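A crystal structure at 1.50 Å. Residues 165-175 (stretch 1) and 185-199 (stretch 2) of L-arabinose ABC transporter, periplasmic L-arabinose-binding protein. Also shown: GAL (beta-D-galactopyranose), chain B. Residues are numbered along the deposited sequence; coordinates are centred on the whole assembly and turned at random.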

ATOM      1  N   ASN A 165      12.330   0.349  26.847  1.00 19.36           N
ATOM      2  CA  ASN A 165      12.840  -1.002  26.927  1.00 19.84           C
ATOM      3  C   ASN A 165      12.091  -1.862  25.909  1.00 19.23           C
ATOM      4  O   ASN A 165      10.914  -2.134  26.105  1.00 18.98           O
ATOM      5  CB  ASN A 165      12.638  -1.527  28.348  1.00 20.82           C
ATOM      6  CG  ASN A 165      13.071  -2.967  28.508  1.00 21.37           C
ATOM      7  OD1 ASN A 165      13.420  -3.639  27.537  1.00 21.12           O
ATOM      8  ND2 ASN A 165      13.037  -3.448  29.728  1.00 22.72           N
ATOM      9  N   PRO A 166      12.765  -2.282  24.818  1.00 19.11           N
ATOM     10  CA  PRO A 166      12.027  -2.939  23.738  1.00 18.50           C
ATOM     11  C   PRO A 166      11.420  -4.273  24.133  1.00 19.23           C
ATOM     12  O   PRO A 166      10.413  -4.684  23.541  1.00 18.65           O
ATOM     13  CB  PRO A 166      13.076  -3.127  22.632  1.00 18.52           C
ATOM     14  CG  PRO A 166      14.382  -3.008  23.299  1.00 19.38           C
ATOM     15  CD  PRO A 166      14.198  -2.153  24.507  1.00 19.57           C
ATOM     16  N   ALA A 167      12.005  -4.936  25.119  1.00 20.59           N
ATOM     17  CA  ALA A 167      11.489  -6.208  25.593  1.00 21.22           C
ATOM     18  C   ALA A 167      10.134  -6.107  26.299  1.00 21.31           C
ATOM     19  O   ALA A 167       9.497  -7.124  26.537  1.00 21.68           O
ATOM     20  CB  ALA A 167      12.499  -6.857  26.527  1.00 22.58           C
ATOM     21  N   GLU A 168       9.700  -4.898  26.632  1.00 21.29           N
ATOM     22  CA  GLU A 168       8.439  -4.693  27.341  1.00 21.84           C
ATOM     23  C   GLU A 168       7.365  -4.025  26.494  1.00 19.97           C
ATOM     24  O   GLU A 168       6.279  -3.754  26.991  1.00 20.21           O
ATOM     25  CB  GLU A 168       8.684  -3.882  28.613  1.00 23.89           C
ATOM     26  CG  GLU A 168       9.393  -4.686  29.696  1.00 26.44           C
ATOM     27  CD  GLU A 168       9.526  -3.929  31.002  1.00 29.03           C
ATOM     28  OE1 GLU A 168       9.426  -2.678  30.978  1.00 30.72           O
ATOM     29  OE2 GLU A 168       9.738  -4.587  32.048  1.00 31.90           O
ATOM     30  N   VAL A 169       7.654  -3.790  25.217  1.00 17.86           N
ATOM     31  CA  VAL A 169       6.750  -3.017  24.346  1.00 16.34           C
ATOM     32  C   VAL A 169       5.758  -3.929  23.626  1.00 15.55           C
ATOM     33  O   VAL A 169       6.124  -4.973  23.097  1.00 15.74           O
ATOM     34  CB  VAL A 169       7.552  -2.159  23.351  1.00 15.61           C
ATOM     35  CG1 VAL A 169       6.628  -1.423  22.387  1.00 14.91           C
ATOM     36  CG2 VAL A 169       8.407  -1.143  24.104  1.00 16.20           C
ATOM     37  N   GLY A 170       4.490  -3.534  23.641  1.00 14.70           N
ATOM     38  CA  GLY A 170       3.473  -4.221  22.855  1.00 14.25           C
ATOM     39  C   GLY A 170       3.689  -3.949  21.377  1.00 13.44           C
ATOM     40  O   GLY A 170       3.923  -2.812  21.003  1.00 12.66           O
ATOM     41  N   VAL A 171       3.603  -5.000  20.558  1.00 13.44           N
ATOM     42  CA  VAL A 171       3.805  -4.915  19.109  1.00 13.21           C
ATOM     43  C   VAL A 171       2.479  -5.249  18.423  1.00 13.22           C
ATOM     44  O   VAL A 171       2.065  -6.408  18.377  1.00 13.51           O
ATOM     45  CB  VAL A 171       4.939  -5.857  18.656  1.00 13.65           C
ATOM     46  CG1 VAL A 171       5.150  -5.796  17.155  1.00 13.05           C
ATOM     47  CG2 VAL A 171       6.212  -5.486  19.389  1.00 14.13           C
ATOM     48  N   LEU A 172       1.809  -4.207  17.939  1.00 12.77           N
ATOM     49  CA  LEU A 172       0.509  -4.377  17.283  1.00 13.00           C
ATOM     50  C   LEU A 172       0.693  -4.595  15.780  1.00 12.56           C
ATOM     51  O   LEU A 172       1.008  -3.662  15.040  1.00 11.67           O
ATOM     52  CB  LEU A 172      -0.391  -3.167  17.536  1.00 13.09           C
ATOM     53  CG  LEU A 172      -1.832  -3.346  17.047  1.00 13.55           C
ATOM     54  CD1 LEU A 172      -2.493  -4.486  17.808  1.00 14.02           C
ATOM     55  CD2 LEU A 172      -2.614  -2.051  17.179  1.00 14.20           C
ATOM     56  N   ARG A 173       0.462  -5.820  15.326  1.00 12.65           N
ATOM     57  CA  ARG A 173       0.575  -6.161  13.916  1.00 12.89           C
ATOM     58  C   ARG A 173      -0.807  -6.193  13.273  1.00 12.68           C
ATOM     59  O   ARG A 173      -1.561  -7.160  13.431  1.00 12.74           O
ATOM     60  CB  ARG A 173       1.258  -7.515  13.752  1.00 14.08           C
ATOM     61  CG  ARG A 173       1.556  -7.887  12.312  1.00 14.55           C
ATOM     62  CD  ARG A 173       2.135  -9.279  12.186  1.00 16.13           C
ATOM     63  NE  ARG A 173       1.126 -10.326  12.195  1.00 17.19           N
ATOM     64  CZ  ARG A 173       0.471 -10.796  11.132  1.00 18.22           C
ATOM     65  NH1 ARG A 173      -0.393 -11.790  11.290  1.00 20.07           N
ATOM     66  NH2 ARG A 173       0.673 -10.302   9.917  1.00 18.42           N
ATOM     67  N   LEU A 174      -1.137  -5.137  12.544  1.00 11.99           N
ATOM     68  CA  LEU A 174      -2.402  -5.092  11.800  1.00 12.41           C
ATOM     69  C   LEU A 174      -2.267  -5.994  10.601  1.00 13.01           C
ATOM     70  O   LEU A 174      -1.439  -5.722   9.722  1.00 14.35           O
ATOM     71  CB  LEU A 174      -2.715  -3.679  11.321  1.00 12.36           C
ATOM     72  CG  LEU A 174      -3.011  -2.649  12.395  1.00 13.28           C
ATOM     73  CD1 LEU A 174      -2.923  -1.250  11.766  1.00 13.20           C
ATOM     74  CD2 LEU A 174      -4.354  -2.892  13.039  1.00 14.36           C
ATOM     75  N   ALA A 175      -3.073  -7.051  10.542  1.00 12.85           N
ATOM     76  CA  ALA A 175      -2.828  -8.119   9.584  1.00 13.20           C
ATOM     77  C   ALA A 175      -3.924  -8.255   8.542  1.00 13.32           C
ATOM     78  O   ALA A 175      -5.124  -8.233   8.855  1.00 14.02           O
ATOM     79  CB  ALA A 175      -2.677  -9.433  10.318  1.00 13.82           C
ATOM     80  N   ARG A 185       4.827  -7.146   4.023  1.00 11.05           N
ATOM     81  CA  ARG A 185       5.089  -5.869   4.687  1.00 10.39           C
ATOM     82  C   ARG A 185       5.096  -6.038   6.188  1.00 10.52           C
ATOM     83  O   ARG A 185       5.992  -5.519   6.856  1.00 10.43           O
ATOM     84  CB  ARG A 185       4.033  -4.823   4.312  1.00  9.63           C
ATOM     85  CG  ARG A 185       4.064  -4.430   2.859  1.00  9.39           C
ATOM     86  CD  ARG A 185       2.795  -3.723   2.427  1.00  8.88           C
ATOM     87  NE  ARG A 185       2.619  -3.817   0.984  1.00  8.76           N
ATOM     88  CZ  ARG A 185       1.958  -2.919   0.243  1.00  8.54           C
ATOM     89  NH1 ARG A 185       1.428  -1.850   0.815  1.00  8.25           N
ATOM     90  NH2 ARG A 185       1.814  -3.094  -1.068  1.00  8.92           N
ATOM     91  N   THR A 186       4.106  -6.750   6.741  1.00 10.74           N
ATOM     92  CA  THR A 186       4.033  -6.893   8.193  1.00 11.69           C
ATOM     93  C   THR A 186       5.058  -7.870   8.737  1.00 11.72           C
ATOM     94  O   THR A 186       5.571  -7.659   9.835  1.00 11.65           O
ATOM     95  CB  THR A 186       2.615  -7.209   8.717  1.00 12.74           C
ATOM     96  OG1 THR A 186       2.135  -8.433   8.166  1.00 14.16           O
ATOM     97  CG2 THR A 186       1.690  -6.083   8.378  1.00 12.91           C
ATOM     98  N   THR A 187       5.355  -8.923   7.984  1.00 12.00           N
ATOM     99  CA  THR A 187       6.410  -9.877   8.343  1.00 12.63           C
ATOM    100  C   THR A 187       7.770  -9.182   8.423  1.00 12.23           C
ATOM    101  O   THR A 187       8.528  -9.376   9.362  1.00 12.21           O
ATOM    102  CB  THR A 187       6.448 -11.065   7.358  1.00 13.56           C
ATOM    103  OG1 THR A 187       5.171 -11.718   7.360  1.00 14.12           O
ATOM    104  CG2 THR A 187       7.493 -12.082   7.772  1.00 14.48           C
ATOM    105  N   GLY A 188       8.074  -8.322   7.449  1.00 11.29           N
ATOM    106  CA  GLY A 188       9.327  -7.575   7.498  1.00 11.27           C
ATOM    107  C   GLY A 188       9.419  -6.695   8.718  1.00 10.99           C
ATOM    108  O   GLY A 188      10.461  -6.630   9.389  1.00 11.36           O
ATOM    109  N   ALA A 189       8.323  -6.003   9.033  1.00 10.36           N
ATOM    110  CA  ALA A 189       8.315  -5.128  10.197  1.00 10.22           C
ATOM    111  C   ALA A 189       8.530  -5.923  11.486  1.00 10.74           C
ATOM    112  O   ALA A 189       9.340  -5.551  12.348  1.00 10.91           O
ATOM    113  CB  ALA A 189       7.010  -4.333  10.256  1.00  9.71           C
ATOM    114  N   VAL A 190       7.813  -7.028  11.629  1.00 11.03           N
ATOM    115  CA  VAL A 190       7.996  -7.860  12.816  1.00 11.91           C
ATOM    116  C   VAL A 190       9.441  -8.377  12.921  1.00 12.58           C
ATOM    117  O   VAL A 190      10.035  -8.368  13.996  1.00 13.14           O
ATOM    118  CB  VAL A 190       7.000  -9.050  12.856  1.00 12.29           C
ATOM    119  CG1 VAL A 190       7.371 -10.041  13.966  1.00 13.18           C
ATOM    120  CG2 VAL A 190       5.579  -8.560  13.067  1.00 11.96           C
ATOM    121  N   ASP A 191       9.990  -8.839  11.801  1.00 12.82           N
ATOM    122  CA  ASP A 191      11.334  -9.418  11.799  1.00 13.65           C
ATOM    123  C   ASP A 191      12.348  -8.361  12.197  1.00 13.56           C
ATOM    124  O   ASP A 191      13.252  -8.618  12.992  1.00 14.21           O
ATOM    125  CB  ASP A 191      11.684 -10.004  10.416  1.00 14.20           C
ATOM    126  CG  ASP A 191      10.959 -11.312  10.109  1.00 14.62           C
ATOM    127  OD1 ASP A 191      10.238 -11.841  10.986  1.00 14.79           O
ATOM    128  OD2 ASP A 191      11.122 -11.836   8.981  1.00 14.82           O
ATOM    129  N   ALA A 192      12.212  -7.155  11.651  1.00 12.66           N
ATOM    130  CA  ALA A 192      13.119  -6.068  12.036  1.00 12.77           C
ATOM    131  C   ALA A 192      12.986  -5.723  13.529  1.00 13.09           C
ATOM    132  O   ALA A 192      13.974  -5.436  14.202  1.00 13.93           O
ATOM    133  CB  ALA A 192      12.886  -4.829  11.163  1.00 12.23           C
ATOM    134  N   LEU A 193      11.768  -5.760  14.055  1.00 13.10           N
ATOM    135  CA  LEU A 193      11.560  -5.441  15.465  1.00 13.53           C
ATOM    136  C   LEU A 193      12.156  -6.531  16.384  1.00 14.96           C
ATOM    137  O   LEU A 193      12.802  -6.221  17.392  1.00 15.49           O
ATOM    138  CB  LEU A 193      10.075  -5.205  15.765  1.00 12.90           C
ATOM    139  CG  LEU A 193       9.540  -3.873  15.236  1.00 12.24           C
ATOM    140  CD1 LEU A 193       8.034  -3.898  15.186  1.00 11.83           C
ATOM    141  CD2 LEU A 193      10.010  -2.698  16.075  1.00 12.43           C
ATOM    142  N   LYS A 194      11.952  -7.794  16.036  1.00 15.91           N
ATOM    143  CA  LYS A 194      12.557  -8.871  16.821  1.00 17.77           C
ATOM    144  C   LYS A 194      14.081  -8.781  16.801  1.00 18.74           C
ATOM    145  O   LYS A 194      14.720  -9.020  17.819  1.00 20.00           O
ATOM    146  CB  LYS A 194      12.083 -10.221  16.333  1.00 18.77           C
ATOM    147  CG  LYS A 194      10.621 -10.479  16.665  1.00 19.31           C
ATOM    148  CD  LYS A 194      10.251 -11.949  16.479  1.00 20.88           C
ATOM    149  CE  LYS A 194      10.511 -12.448  15.067  1.00 21.96           C
ATOM    150  NZ  LYS A 194       9.943 -13.795  14.849  1.00 23.32           N
ATOM    151  N   ALA A 195      14.645  -8.394  15.659  1.00 18.71           N
ATOM    152  CA  ALA A 195      16.111  -8.218  15.509  1.00 19.89           C
ATOM    153  C   ALA A 195      16.649  -7.081  16.371  1.00 20.20           C
ATOM    154  O   ALA A 195      17.851  -7.020  16.655  1.00 22.59           O
ATOM    155  CB  ALA A 195      16.459  -7.972  14.044  1.00 19.62           C
ATOM    156  N   ALA A 196      15.749  -6.189  16.787  1.00 19.27           N
ATOM    157  CA  ALA A 196      16.081  -5.029  17.598  1.00 19.03           C
ATOM    158  C   ALA A 196      15.732  -5.241  19.061  1.00 19.20           C
ATOM    159  O   ALA A 196      15.810  -4.312  19.863  1.00 19.62           O
ATOM    160  CB  ALA A 196      15.330  -3.813  17.062  1.00 18.22           C
ATOM    161  N   GLY A 197      15.319  -6.449  19.418  1.00 19.42           N
ATOM    162  CA  GLY A 197      15.098  -6.776  20.821  1.00 20.19           C
ATOM    163  C   GLY A 197      13.668  -6.742  21.312  1.00 19.65           C
ATOM    164  O   GLY A 197      13.416  -6.965  22.497  1.00 20.82           O
ATOM    165  N   PHE A 198      12.719  -6.498  20.409  1.00 18.64           N
ATOM    166  CA  PHE A 198      11.310  -6.629  20.760  1.00 18.22           C
ATOM    167  C   PHE A 198      11.004  -8.111  20.880  1.00 19.14           C
ATOM    168  O   PHE A 198      11.581  -8.925  20.157  1.00 19.84           O
ATOM    169  CB  PHE A 198      10.415  -5.948  19.712  1.00 16.87           C
ATOM    170  CG  PHE A 198      10.486  -4.444  19.750  1.00 16.31           C
ATOM    171  CD1 PHE A 198      11.609  -3.772  19.258  1.00 16.37           C
ATOM    172  CD2 PHE A 198       9.448  -3.706  20.277  1.00 15.87           C
ATOM    173  CE1 PHE A 198      11.685  -2.388  19.312  1.00 16.11           C
ATOM    174  CE2 PHE A 198       9.508  -2.315  20.307  1.00 15.75           C
ATOM    175  CZ  PHE A 198      10.637  -1.666  19.852  1.00 15.82           C
ATOM    176  N   ALA A 199      10.096  -8.448  21.789  1.00 19.22           N
ATOM    177  CA  ALA A 199       9.852  -9.834  22.172  1.00 20.36           C
ATOM    178  C   ALA A 199       8.771 -10.482  21.314  1.00 20.15           C
ATOM    179  O   ALA A 199       7.690  -9.901  21.092  1.00 19.29           O
ATOM    180  CB  ALA A 199       9.464  -9.896  23.641  1.00 21.01           C
TER
HETATM  181  C1  GAL B 600      -1.553  -1.556  -2.118  1.00  7.50           C
HETATM  182  C2  GAL B 600      -2.120  -0.702  -0.987  1.00  7.29           C
HETATM  183  C3  GAL B 600      -1.780   0.766  -1.274  1.00  6.83           C
HETATM  184  C4  GAL B 600      -0.278   0.913  -1.501  1.00  6.84           C
HETATM  185  C5  GAL B 600       0.146  -0.008  -2.631  1.00  7.21           C
HETATM  186  C6  GAL B 600       1.650   0.044  -2.866  1.00  7.36           C
HETATM  187  O1  GAL B 600      -1.773  -2.909  -1.772  1.00  7.68           O
HETATM  188  O2  GAL B 600      -3.516  -0.892  -0.948  1.00  7.86           O
HETATM  189  O3  GAL B 600      -2.226   1.622  -0.214  1.00  6.75           O
HETATM  190  O4  GAL B 600       0.437   0.654  -0.317  1.00  6.31           O
HETATM  191  O5  GAL B 600      -0.157  -1.344  -2.253  1.00  7.66           O
HETATM  192  O6  GAL B 600       2.025  -0.826  -3.921  1.00  7.64           O
HETATM  193  O   HOH W   1       8.425  -6.518  23.157  1.00 18.72           O

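Strand 170-175 and helix 185-195 run nearly antiparallel, at 167°, with their axes 9.1 Å apart at closest approach. Val171 and Arg173 both point toward the helix, while Leu172 between them is out of its reach. Together the two stretches bury 555 Å².

The residue most covered by the other stretch, Phe198 (79 Å²), lies just after the helix. The Phe198 ring fills a hollow lined by Pro166, Val169 and Val171. Pro166 CB sits over one face of the ring, 3.8 Å from the centroid of Phe198 and 17° off the ring normal, so this is a CH-pi contact. Val169 CB lies 3.6 Å from Phe198 CE2. Val171 CG2 lies 3.8 Å from Phe198 CD2. The other methyl of Val171 faces the helix: its CG1 is 4.0 Å from Leu193 CD1.

The backbones also come close here. Phe198 CA is 3.5 Å from Pro166 O, with an angle of 168° at the hydrogen, a nearly straight CA-H...O contact. Gly197 has a positive phi, 100°. A CB there would jam against the carbonyl O of Ala196 and stand 3.6 Å from Pro166 CG. The backbone angles by themselves call for glycine; Pro166 CG lies beside the bare position.

A water spans the gap beside this packing. It donates to Pro166 O (2.7 Å from the water O) and Val169 O (2.8 Å from the water O), and accepts from Ala199 N (2.9 Å from the water O).

At the other end of the contact, Arg173 reaches the helix near Thr186 and Val190. Its CD packs 3.6 Å from Val190 CG2. Its NH2 donates to Thr186 OG1 at 2.9 Å, the only direct hydrogen bond between the stretches. The hydroxyl lies at the guanidinium edge, near its plane. Thr186 CG2 sits 3.4 Å from Leu174 O.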